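Local atomic coordinates of aclacinomycin-N/aclacinomycin-A oxidase (Streptomyces galilaeus, PDB entry 2IPI), a protein that oxidises the terminal sugar of aclacinomycin anthracyclines in two successive oxygen-dependent steps, using a bicovalently bound FAD, to give aclacinomycin A and then aclacinomycin Y. Residues 39-42 against 43-47; 264-267 against 268-272. All coordinates share one frame; numbering follows the deposited sequence.

Both interactions are local, and they lie on opposite sides of the chain's centre, their own centres about 44 Å apart and their nearest atoms about 29 Å apart. Interaction 1 comes first along the chain, covering the short helix 40-44 and the residues that follow it, between strands 32-34 and 58-61 of the mixed four-stranded sheet. Interaction 2 lies wholly within helix 262-278, which connects strands 248-256 and 290-296 of the antiparallel seven-stranded sheet. They share no strand or helix and do not touch. One is a surface turn from which the Arg46 side chain comes within about 6 Å of the FAD, the other belongs to the helical layer packed on the large sheet.

Interaction 1 of 2, residues 39-42 against 43-47; sequences RYQD and LVTRG
The single turn of helix 40-44 is closed by Val44 N giving a nearly straight hydrogen bond (167°) to Tyr40 O at 2.9 Å, while Leu43 N reaches Arg39 O at 3.2 Å and makes a weak second bond to Tyr40 O. At its end, Thr45 OG1 donates to Gln41 O over 2.7 Å, approaching tilted from the carbonyl plane. The hydroxyl can do so because it sits between the backbone N and the carbonyl carbon (chi1 65°), which turns it back along the helix. Thr45 N makes a weak bond to the same oxygen, and the hydroxyl adds a second, shorter one where Thr45 leaves helical geometry. A threonine suits this place, its short hydroxyl capturing a carbonyl of the last turn while its methyl CG2 lies beside that carbonyl.

This short helix links strands 32-34 and 58-61 of the small mixed sheet they form with 102-105 and 82-85, part of the PCMH-type FAD-binding fold of this oxidoreductase family. Val44 sends CG1 obliquely toward the Tyr40 ring, 4.0 Å from CD1, and the same methyl lies 3.7 Å from Gln41 NE2; a branched, apolar valine suits this buried side. Tyr40 can pack its ring here and still use its OH, bonded to Pro56 O. On another side, the partly exposed Leu43 lays CD2 4.1 Å from the aliphatic CB of Arg39, whose charged end goes instead to Asp37. Beyond the helix, Arg46 lays its CG against Asp42 O at 3.3 Å and carries its guanidinium to Asp105 and Ser86 O, with its side chain about 6 Å from the FAD.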
loop_
_atom_site.group_PDB
_atom_site.type_symbol
_atom_site.label_atom_id
_atom_site.label_comp_id
_atom_site.label_asym_id
_atom_site.label_seq_id
_atom_site.Cartn_x
_atom_site.Cartn_y
_atom_site.Cartn_z
ATOM N N ARG A 39 -9.706 -0.949 -28.859
ATOM C CA ARG A 39 -9.676 -0.896 -27.408
ATOM C C ARG A 39 -8.275 -0.687 -26.842
ATOM O O ARG A 39 -8.051 -0.657 -25.638
ATOM C CB ARG A 39 -10.286 -2.200 -26.875
ATOM C CG ARG A 39 -11.737 -2.406 -27.332
ATOM C CD ARG A 39 -12.125 -3.852 -27.013
ATOM N NE ARG A 39 -11.973 -4.724 -28.162
ATOM C CZ ARG A 39 -12.441 -5.965 -28.234
ATOM N NH1 ARG A 39 -13.087 -6.491 -27.213
ATOM N NH2 ARG A 39 -12.279 -6.726 -29.310
ATOM N N TYR A 40 -7.301 -0.581 -27.741
ATOM C CA TYR A 40 -5.901 -0.613 -27.343
ATOM C C TYR A 40 -5.532 0.547 -26.432
ATOM O O TYR A 40 -5.060 0.332 -25.327
ATOM C CB TYR A 40 -4.977 -0.590 -28.561
ATOM C CG TYR A 40 -3.526 -0.880 -28.276
ATOM C CD1 TYR A 40 -2.603 0.148 -28.206
ATOM C CD2 TYR A 40 -3.050 -2.174 -28.095
ATOM C CE1 TYR A 40 -1.264 -0.092 -27.952
ATOM C CE2 TYR A 40 -1.707 -2.428 -27.836
ATOM C CZ TYR A 40 -0.815 -1.380 -27.762
ATOM O OH TYR A 40 0.523 -1.592 -27.519
ATOM N N GLN A 41 -5.717 1.768 -26.918
ATOM C CA GLN A 41 -5.376 2.957 -26.152
ATOM C C GLN A 41 -5.959 2.944 -24.749
ATOM O O GLN A 41 -5.301 3.321 -23.787
ATOM C CB GLN A 41 -5.903 4.202 -26.888
ATOM C CG GLN A 41 -4.790 5.200 -27.188
ATOM C CD GLN A 41 -3.518 4.517 -27.668
ATOM O OE1 GLN A 41 -3.577 3.795 -28.653
ATOM N NE2 GLN A 41 -2.436 4.782 -26.944
ATOM N N ASP A 42 -7.218 2.508 -24.685
ATOM C CA ASP A 42 -7.851 2.515 -23.366
ATOM C C ASP A 42 -7.108 1.593 -22.422
ATOM O O ASP A 42 -6.913 1.850 -21.238
ATOM C CB ASP A 42 -9.318 2.111 -23.516
ATOM C CG ASP A 42 -10.207 3.325 -23.718
ATOM O OD1 ASP A 42 -10.126 4.271 -22.901
ATOM O OD2 ASP A 42 -10.976 3.357 -24.704
ATOM N N LEU A 43 -6.648 0.455 -22.969
ATOM C CA LEU A 43 -6.075 -0.557 -22.054
ATOM C C LEU A 43 -4.655 -0.236 -21.642
ATOM O O LEU A 43 -4.162 -0.422 -20.530
ATOM C CB LEU A 43 -6.137 -1.934 -22.727
ATOM C CG LEU A 43 -7.458 -2.699 -22.608
ATOM C CD1 LEU A 43 -8.577 -1.734 -22.260
ATOM C CD2 LEU A 43 -7.731 -3.451 -23.896
ATOM N N VAL A 44 -3.919 0.280 -22.630
ATOM C CA VAL A 44 -2.518 0.614 -22.411
ATOM C C VAL A 44 -2.339 1.865 -21.551
ATOM O O VAL A 44 -1.228 2.101 -21.055
ATOM C CB VAL A 44 -1.826 0.807 -23.775
ATOM C CG1 VAL A 44 -2.520 1.881 -24.610
ATOM C CG2 VAL A 44 -0.375 1.168 -23.553
ATOM N N THR A 45 -3.408 2.632 -21.349
ATOM C CA THR A 45 -3.260 3.872 -20.572
ATOM C C THR A 45 -4.059 3.818 -19.279
ATOM O O THR A 45 -4.569 4.809 -18.754
ATOM C CB THR A 45 -3.663 5.096 -21.420
ATOM O OG1 THR A 45 -5.057 5.016 -21.714
ATOM C CG2 THR A 45 -2.956 5.084 -22.771
ATOM N N ARG A 46 -4.195 2.633 -18.689
ATOM C CA ARG A 46 -5.007 2.430 -17.495
ATOM C C ARG A 46 -4.237 2.748 -16.218
ATOM O O ARG A 46 -4.803 2.949 -15.132
ATOM C CB ARG A 46 -5.481 0.976 -17.443
ATOM C CG ARG A 46 -6.810 0.728 -18.130
ATOM C CD ARG A 46 -7.489 -0.495 -17.519
ATOM N NE ARG A 46 -7.748 -0.275 -16.097
ATOM C CZ ARG A 46 -7.485 -1.131 -15.121
ATOM N NH1 ARG A 46 -7.771 -0.806 -13.868
ATOM N NH2 ARG A 46 -6.939 -2.308 -15.391
ATOM N N GLY A 47 -2.908 2.781 -16.400
ATOM C CA GLY A 47 -2.045 3.075 -15.284
ATOM C C GLY A 47 -2.431 4.372 -14.605
ATOM O O GLY A 47 -3.005 5.279 -15.214
#

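Interaction 2 of 2, residues 264-267 against 268-272; sequences AFTR and IIDNH
Phe265 has CG anti to its own backbone N (chi1 178°), and Ile269 has CG1 beside its N (chi1 -71°); one turn apart, these torsions bring both side chains out on the same side of the helix, the isoleucine running beside the ring. Ile269 CG1 rests 3.6 Å from Phe265 CE2, meeting the ring obliquely, and CD1 of the isoleucine continues along the ring toward CZ. A flat ring and a branched aliphatic chain fit well here, since both are buried and neither carries a polar group that would need a partner.

On the more exposed flank, Thr266 and Asp270 also run alongside each other, with the methyl CG2 just 3.1 Å from carboxylate OD2. The threonine hydroxyl turns elsewhere, to a weak bond with Glu262 O one turn back. Arg267, its chain bent at two torsions, does not meet Asp270 directly: NH1 and OD2 are 5.4 Å apart, and a water spans the gap. NH1 donates to that water at 2.6 Å, in the plane of the guanidinium and at its edge, and the water donates in turn to OD2 at 2.9 Å. A long arginine and a short aspartate suit this flank: the arginine arm bends far enough for one water to bridge the two groups, whose opposite charges probably still attract each other.

Regular helical bonds underlie all this, such as Ile269 N to Phe265 O at 2.8 Å and 167°. Over this part of helix 262-278 the apolar side chains face inward: Phe265 meets Tyr381 edge-to-face and packs on Leu380 and Leu384 of helix 374-385, Ile269 touches Ala377 there, and, on strand 290-296 of the seven-stranded sheet, Ile268 touches Phe293 and Ile269 touches Leu295.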
loop_
_atom_site.group_PDB
_atom_site.type_symbol
_atom_site.label_atom_id
_atom_site.label_comp_id
_atom_site.label_asym_id
_atom_site.label_seq_id
_atom_site.Cartn_x
_atom_site.Cartn_y
_atom_site.Cartn_z
ATOM N N ALA A 264 7.985 26.296 15.746
ATOM C CA ALA A 264 6.691 25.668 16.039
ATOM C C ALA A 264 6.500 24.390 15.218
ATOM O O ALA A 264 5.994 23.403 15.763
ATOM C CB ALA A 264 5.525 26.605 15.802
ATOM N N PHE A 265 6.876 24.366 13.943
ATOM C CA PHE A 265 6.765 23.154 13.121
ATOM C C PHE A 265 7.426 21.978 13.829
ATOM O O PHE A 265 6.873 20.883 13.914
ATOM C CB PHE A 265 7.408 23.384 11.759
ATOM C CG PHE A 265 7.441 22.245 10.758
ATOM C CD1 PHE A 265 6.424 22.102 9.823
ATOM C CD2 PHE A 265 8.483 21.330 10.738
ATOM C CE1 PHE A 265 6.438 21.079 8.888
ATOM C CE2 PHE A 265 8.501 20.294 9.814
ATOM C CZ PHE A 265 7.470 20.165 8.899
ATOM N N THR A 266 8.622 22.226 14.354
ATOM C CA THR A 266 9.399 21.202 15.043
ATOM C C THR A 266 8.742 20.761 16.333
ATOM O O THR A 266 8.748 19.580 16.684
ATOM C CB THR A 266 10.824 21.705 15.339
ATOM O OG1 THR A 266 11.589 21.727 14.128
ATOM C CG2 THR A 266 11.548 20.761 16.286
ATOM N N ARG A 267 8.142 21.676 17.113
ATOM C CA ARG A 267 7.418 21.184 18.280
ATOM C C ARG A 267 6.291 20.234 17.859
ATOM O O ARG A 267 6.066 19.242 18.534
ATOM C CB ARG A 267 6.811 22.327 19.093
ATOM C CG ARG A 267 7.867 23.354 19.463
ATOM C CD ARG A 267 8.190 23.249 20.942
ATOM N NE ARG A 267 9.363 22.403 21.170
ATOM C CZ ARG A 267 10.217 22.632 22.154
ATOM N NH1 ARG A 267 11.268 21.826 22.311
ATOM N NH2 ARG A 267 10.028 23.658 22.975
ATOM N N ILE A 268 5.625 20.583 16.773
ATOM C CA ILE A 268 4.529 19.812 16.202
ATOM C C ILE A 268 5.053 18.440 15.790
ATOM O O ILE A 268 4.501 17.405 16.155
ATOM C CB ILE A 268 3.895 20.547 15.007
ATOM C CG1 ILE A 268 2.833 21.574 15.422
ATOM C CG2 ILE A 268 3.305 19.597 13.974
ATOM C CD1 ILE A 268 2.340 22.428 14.271
ATOM N N ILE A 269 6.150 18.466 15.024
ATOM C CA ILE A 269 6.788 17.203 14.651
ATOM C C ILE A 269 7.157 16.398 15.884
ATOM O O ILE A 269 6.789 15.232 16.034
ATOM C CB ILE A 269 8.052 17.440 13.799
ATOM C CG1 ILE A 269 7.749 17.942 12.391
ATOM C CG2 ILE A 269 8.910 16.180 13.777
ATOM C CD1 ILE A 269 7.047 16.958 11.486
ATOM N N ASP A 270 7.906 17.029 16.787
ATOM C CA ASP A 270 8.413 16.293 17.945
ATOM C C ASP A 270 7.270 15.824 18.834
ATOM O O ASP A 270 7.324 14.704 19.359
ATOM C CB ASP A 270 9.409 17.161 18.713
ATOM C CG ASP A 270 10.672 17.416 17.894
ATOM O OD1 ASP A 270 10.887 16.692 16.903
ATOM O OD2 ASP A 270 11.431 18.350 18.247
ATOM N N ASN A 271 6.267 16.699 18.965
ATOM C CA ASN A 271 5.063 16.335 19.708
ATOM C C ASN A 271 4.345 15.146 19.059
ATOM O O ASN A 271 4.036 14.175 19.762
ATOM C CB ASN A 271 4.126 17.542 19.818
ATOM C CG ASN A 271 4.549 18.551 20.863
ATOM O OD1 ASN A 271 5.568 18.443 21.544
ATOM N ND2 ASN A 271 3.729 19.591 21.025
ATOM N N HIS A 272 4.074 15.199 17.762
ATOM C CA HIS A 272 3.416 14.093 17.054
ATOM C C HIS A 272 4.128 12.763 17.298
ATOM O O HIS A 272 3.483 11.777 17.682
ATOM C CB HIS A 272 3.325 14.409 15.566
ATOM C CG HIS A 272 3.007 13.325 14.598
ATOM N ND1 HIS A 272 1.764 13.228 14.014
ATOM C CD2 HIS A 272 3.711 12.289 14.071
ATOM C CE1 HIS A 272 1.708 12.199 13.181
ATOM N NE2 HIS A 272 2.885 11.606 13.204
HETATM O O HOH W 1 11.067 20.618 20.036
#